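Local coordinates for protein phenazine-1-carboxylate N-methyltransferase (Pseudomonas aeruginosa, PDB 2IP2) that methylates phenazine-1-carboxylate with S-adenosyl-L-methionine to give 5-methylphenazine-1-carboxylate, a step in the biosynthesis of the virulence pigment pyocyanine, at residues K21-A34 / R60-Q72. Sequence-based numbering, arbitrary orientation.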
loop_
_atom_site.group_PDB
_atom_site.type_symbol
_atom_site.label_atom_id
_atom_site.label_comp_id
_atom_site.label_asym_id
_atom_site.label_seq_id
_atom_site.Cartn_x
_atom_site.Cartn_y
_atom_site.Cartn_z
ATOM N N LYS A 21 3.476 2.490 3.372
ATOM C CA LYS A 21 4.466 3.041 2.470
ATOM C C LYS A 21 3.816 4.119 1.592
ATOM O O LYS A 21 4.448 5.140 1.331
ATOM C CB LYS A 21 5.097 1.962 1.565
ATOM C CG LYS A 21 5.905 0.939 2.368
ATOM C CD LYS A 21 6.179 -0.452 1.620
ATOM C CE LYS A 21 6.942 -0.141 0.327
ATOM N NZ LYS A 21 7.056 -1.392 -0.484
ATOM N N SER A 22 2.624 3.849 1.053
ATOM C CA SER A 22 1.933 4.896 0.237
ATOM C C SER A 22 1.795 6.162 1.064
ATOM O O SER A 22 2.059 7.274 0.575
ATOM C CB SER A 22 0.554 4.440 -0.247
ATOM O OG SER A 22 0.574 3.108 -0.751
ATOM N N ARG A 23 1.431 5.999 2.344
ATOM C CA ARG A 23 1.221 7.187 3.221
ATOM C C ARG A 23 2.555 7.889 3.432
ATOM O O ARG A 23 2.586 9.103 3.395
ATOM C CB ARG A 23 0.554 6.833 4.562
ATOM C CG ARG A 23 -0.841 6.156 4.464
ATOM C CD ARG A 23 -1.761 6.989 3.525
ATOM N NE ARG A 23 -2.257 8.220 4.213
ATOM C CZ ARG A 23 -2.831 9.235 3.590
ATOM N NH1 ARG A 23 -2.973 9.202 2.287
ATOM N NH2 ARG A 23 -3.297 10.270 4.260
ATOM N N CYS A 24 3.643 7.141 3.657
ATOM C CA CYS A 24 4.980 7.750 3.805
ATOM C C CYS A 24 5.418 8.541 2.561
ATOM O O CYS A 24 5.937 9.651 2.686
ATOM C CB CYS A 24 5.998 6.686 4.167
ATOM S SG CYS A 24 5.825 6.122 5.856
ATOM N N VAL A 25 5.151 8.043 1.349
ATOM C CA VAL A 25 5.525 8.823 0.138
ATOM C C VAL A 25 4.618 10.045 0.025
ATOM O O VAL A 25 5.070 11.149 -0.346
ATOM C CB VAL A 25 5.439 7.859 -1.145
ATOM C CG1 VAL A 25 5.511 8.683 -2.460
ATOM C CG2 VAL A 25 6.544 6.861 -1.051
ATOM N N TYR A 26 3.345 9.869 0.393
ATOM C CA TYR A 26 2.415 11.023 0.348
ATOM C C TYR A 26 2.940 12.147 1.282
ATOM O O TYR A 26 3.023 13.321 0.905
ATOM C CB TYR A 26 0.971 10.547 0.695
ATOM C CG TYR A 26 0.032 11.729 0.951
ATOM C CD1 TYR A 26 -0.368 12.588 -0.103
ATOM C CD2 TYR A 26 -0.313 12.075 2.267
ATOM C CE1 TYR A 26 -1.222 13.703 0.174
ATOM C CE2 TYR A 26 -1.121 13.167 2.538
ATOM C CZ TYR A 26 -1.559 13.978 1.498
ATOM O OH TYR A 26 -2.344 15.053 1.849
ATOM N N VAL A 27 3.342 11.752 2.478
ATOM C CA VAL A 27 3.888 12.681 3.400
ATOM C C VAL A 27 5.134 13.375 2.890
ATOM O O VAL A 27 5.245 14.604 2.975
ATOM C CB VAL A 27 4.140 12.003 4.770
ATOM C CG1 VAL A 27 4.957 12.960 5.680
ATOM C CG2 VAL A 27 2.799 11.586 5.479
ATOM N N ALA A 28 6.099 12.624 2.390
ATOM C CA ALA A 28 7.322 13.249 1.834
ATOM C C ALA A 28 6.944 14.277 0.743
ATOM O O ALA A 28 7.584 15.343 0.626
ATOM C CB ALA A 28 8.249 12.150 1.214
ATOM N N THR A 29 5.918 13.928 -0.047
ATOM C CA THR A 29 5.423 14.807 -1.127
ATOM C C THR A 29 4.751 16.086 -0.589
ATOM O O THR A 29 5.134 17.191 -0.990
ATOM C CB THR A 29 4.551 14.021 -2.161
ATOM O OG1 THR A 29 5.331 12.923 -2.617
ATOM C CG2 THR A 29 4.179 14.958 -3.419
ATOM N N ARG A 30 3.764 15.960 0.273
ATOM C CA ARG A 30 3.104 17.100 0.922
ATOM C C ARG A 30 4.143 18.011 1.572
ATOM O O ARG A 30 4.024 19.221 1.483
ATOM C CB ARG A 30 2.259 16.640 2.109
ATOM C CG ARG A 30 0.841 16.264 1.938
ATOM C CD ARG A 30 -0.142 17.452 2.116
ATOM N NE ARG A 30 -0.276 18.023 3.478
ATOM C CZ ARG A 30 -1.147 17.642 4.417
ATOM N NH1 ARG A 30 -1.978 16.604 4.249
ATOM N NH2 ARG A 30 -1.170 18.304 5.571
ATOM N N LEU A 31 5.144 17.431 2.233
ATOM C CA LEU A 31 6.174 18.245 2.909
ATOM C C LEU A 31 7.225 18.874 1.968
ATOM O O LEU A 31 8.019 19.733 2.423
ATOM C CB LEU A 31 6.882 17.416 3.964
ATOM C CG LEU A 31 5.987 17.010 5.147
ATOM C CD1 LEU A 31 6.894 16.319 6.124
ATOM C CD2 LEU A 31 5.187 18.194 5.795
ATOM N N GLY A 32 7.235 18.448 0.712
ATOM C CA GLY A 32 8.197 18.941 -0.302
ATOM C C GLY A 32 9.643 18.557 0.014
ATOM O O GLY A 32 10.578 19.239 -0.383
ATOM N N LEU A 33 9.833 17.413 0.661
ATOM C CA LEU A 33 11.193 16.915 0.998
ATOM C C LEU A 33 12.142 16.789 -0.208
ATOM O O LEU A 33 13.316 17.122 -0.132
ATOM C CB LEU A 33 11.121 15.566 1.730
ATOM C CG LEU A 33 10.371 15.549 3.050
ATOM C CD1 LEU A 33 10.552 14.148 3.710
ATOM C CD2 LEU A 33 10.822 16.686 3.986
ATOM N N ALA A 34 11.625 16.307 -1.315
ATOM C CA ALA A 34 12.435 16.198 -2.496
ATOM C C ALA A 34 12.947 17.553 -3.018
ATOM O O ALA A 34 14.100 17.629 -3.459
ATOM C CB ALA A 34 11.648 15.480 -3.592
ATOM N N ARG A 60 13.454 9.143 11.160
ATOM C CA ARG A 60 12.781 7.849 11.008
ATOM C C ARG A 60 12.035 7.736 9.678
ATOM O O ARG A 60 11.984 6.656 9.024
ATOM C CB ARG A 60 11.852 7.632 12.177
ATOM C CG ARG A 60 12.664 7.433 13.504
ATOM C CD ARG A 60 11.804 7.668 14.699
ATOM N NE ARG A 60 10.940 6.497 14.932
ATOM C CZ ARG A 60 10.119 6.345 15.959
ATOM N NH1 ARG A 60 9.907 7.333 16.838
ATOM N NH2 ARG A 60 9.444 5.197 16.086
ATOM N N LEU A 61 11.416 8.841 9.285
ATOM C CA LEU A 61 10.788 8.869 7.963
ATOM C C LEU A 61 11.826 8.640 6.868
ATOM O O LEU A 61 11.616 7.855 5.943
ATOM C CB LEU A 61 9.998 10.196 7.758
ATOM C CG LEU A 61 9.345 10.416 6.350
ATOM C CD1 LEU A 61 8.288 9.360 6.090
ATOM C CD2 LEU A 61 8.699 11.820 6.414
ATOM N N MET A 62 12.940 9.399 6.924
ATOM C CA MET A 62 13.933 9.338 5.850
ATOM C C MET A 62 14.610 7.943 5.823
ATOM O O MET A 62 14.869 7.449 4.742
ATOM C CB MET A 62 14.989 10.456 5.997
ATOM C CG MET A 62 14.447 11.913 5.763
ATOM S SD MET A 62 13.882 12.102 4.061
ATOM C CE MET A 62 15.336 11.663 3.083
ATOM N N ARG A 63 14.911 7.359 6.994
ATOM C CA ARG A 63 15.450 6.007 7.093
ATOM C C ARG A 63 14.577 5.006 6.302
ATOM O O ARG A 63 15.092 4.182 5.520
ATOM C CB ARG A 63 15.452 5.576 8.561
ATOM C CG ARG A 63 16.187 4.348 8.843
ATOM C CD ARG A 63 16.635 4.435 10.324
ATOM N NE ARG A 63 15.513 4.371 11.257
ATOM C CZ ARG A 63 15.689 4.082 12.529
ATOM N NH1 ARG A 63 16.940 3.868 12.958
ATOM N NH2 ARG A 63 14.660 3.969 13.353
ATOM N N LEU A 64 13.264 5.107 6.517
ATOM C CA LEU A 64 12.287 4.295 5.803
ATOM C C LEU A 64 12.339 4.521 4.282
ATOM O O LEU A 64 12.416 3.569 3.493
ATOM C CB LEU A 64 10.880 4.630 6.348
ATOM C CG LEU A 64 9.725 3.789 5.818
ATOM C CD1 LEU A 64 8.604 3.813 6.839
ATOM C CD2 LEU A 64 9.242 4.316 4.446
ATOM N N LEU A 65 12.278 5.786 3.850
ATOM C CA LEU A 65 12.188 6.074 2.416
ATOM C C LEU A 65 13.483 5.647 1.723
ATOM O O LEU A 65 13.431 5.132 0.600
ATOM C CB LEU A 65 11.944 7.556 2.179
ATOM C CG LEU A 65 10.511 7.923 2.610
ATOM C CD1 LEU A 65 10.293 9.446 2.639
ATOM C CD2 LEU A 65 9.401 7.210 1.753
ATOM N N VAL A 66 14.618 5.909 2.360
ATOM C CA VAL A 66 15.970 5.501 1.791
ATOM C C VAL A 66 16.054 3.967 1.681
ATOM O O VAL A 66 16.576 3.421 0.676
ATOM C CB VAL A 66 17.185 6.050 2.619
ATOM C CG1 VAL A 66 18.554 5.471 2.131
ATOM C CG2 VAL A 66 17.244 7.611 2.616
ATOM N N ALA A 67 15.547 3.270 2.701
ATOM C CA ALA A 67 15.601 1.784 2.698
ATOM C C ALA A 67 14.795 1.222 1.523
ATOM O O ALA A 67 15.141 0.177 0.951
ATOM C CB ALA A 67 15.126 1.166 4.069
ATOM N N PHE A 68 13.763 1.950 1.090
ATOM C CA PHE A 68 12.995 1.575 -0.071
ATOM C C PHE A 68 13.469 2.332 -1.330
ATOM O O PHE A 68 12.756 2.438 -2.342
ATOM C CB PHE A 68 11.470 1.762 0.224
ATOM C CG PHE A 68 10.848 0.630 1.046
ATOM C CD1 PHE A 68 10.639 -0.644 0.464
ATOM C CD2 PHE A 68 10.394 0.850 2.354
ATOM C CE1 PHE A 68 10.053 -1.678 1.187
ATOM C CE2 PHE A 68 9.789 -0.178 3.083
ATOM C CZ PHE A 68 9.628 -1.457 2.511
ATOM N N GLU A 69 14.694 2.863 -1.295
ATOM C CA GLU A 69 15.304 3.456 -2.510
ATOM C C GLU A 69 14.542 4.618 -3.096
ATOM O O GLU A 69 14.638 4.914 -4.287
ATOM C CB GLU A 69 15.582 2.371 -3.583
ATOM C CG GLU A 69 16.612 1.370 -3.048
ATOM C CD GLU A 69 16.956 0.273 -4.058
ATOM O OE1 GLU A 69 16.603 0.436 -5.263
ATOM O OE2 GLU A 69 17.547 -0.732 -3.610
ATOM N N ILE A 70 13.808 5.310 -2.243
ATOM C CA ILE A 70 13.124 6.523 -2.655
ATOM C C ILE A 70 14.029 7.724 -2.540
ATOM O O ILE A 70 14.202 8.444 -3.531
ATOM C CB ILE A 70 11.761 6.667 -1.961
ATOM C CG1 ILE A 70 10.836 5.612 -2.619
ATOM C CG2 ILE A 70 11.203 8.107 -2.138
ATOM C CD1 ILE A 70 9.549 5.327 -1.952
ATOM N N PHE A 71 14.612 7.977 -1.383
ATOM C CA PHE A 71 15.772 8.910 -1.356
ATOM C C PHE A 71 17.085 8.095 -1.164
ATOM O O PHE A 71 17.034 6.873 -1.010
ATOM C CB PHE A 71 15.639 9.914 -0.194
ATOM C CG PHE A 71 14.480 10.877 -0.352
ATOM C CD1 PHE A 71 14.583 11.969 -1.199
ATOM C CD2 PHE A 71 13.256 10.679 0.322
ATOM C CE1 PHE A 71 13.555 12.854 -1.386
ATOM C CE2 PHE A 71 12.162 11.622 0.131
ATOM C CZ PHE A 71 12.323 12.694 -0.756
ATOM N N GLN A 72 18.236 8.779 -1.116
ATOM C CA GLN A 72 19.506 8.116 -0.786
ATOM C C GLN A 72 20.363 8.974 0.127
ATOM O O GLN A 72 20.033 10.135 0.381
ATOM C CB GLN A 72 20.316 7.734 -2.053
ATOM C CG GLN A 72 20.884 8.928 -2.882
ATOM C CD GLN A 72 21.574 8.489 -4.191
ATOM O OE1 GLN A 72 21.258 8.986 -5.265
ATOM N NE2 GLN A 72 22.529 7.580 -4.088
#
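C24 and L61 mark where helix 21-30 meets helix 60-67, the axes passing 10.6 Å apart at a signed crossing angle of -115°. The interface illustrates how a forked leucine can serve several partners at once, for the two methyls of L61 and of L65 each meet different residues of segment 21-34. In L61 a chi1 of 176° swings CG away from the backbone N and carries the fork to the facing helix: CD1 rests on C24 CB, while CD2 touches both V27 CG1 and L33 CD1, 4.0 Å from each. L65 places CD1 on A28 CB at 3.7 Å and CD2 beside V25 CG2. Tighter still, V25 CG2 presses on I70 CD1 at 3.5 Å, the two side chains crossing nearly at right angles.

At the N-terminal end of segment 21-34, K21 lies over one face of F68, which follows the C-terminal end of helix 60-67: its chain bends at chi3 (59°), setting CE above the ring centre in a CH-pi contact, with NZ off-centre at 4.0 Å from the ring centroid in a cation-pi interaction. Beyond the Schellman turn at G32, the F71 ring receives A34 CA at its edge, 3.7 Å from CE1, and L33 CD1 slides past M62 SD.

A second Schellman motif, with E69 at positive phi, turns the chain from helix 55-67 into strand 71-72, which pairs with 78-81 as the small hairpin of this winged-helix-like dimerisation domain. I70 and F71 also touch helix 83-86, T29 packs against helix 96-102, and R60 and R63 form salt bridges to D288 of the second subunit.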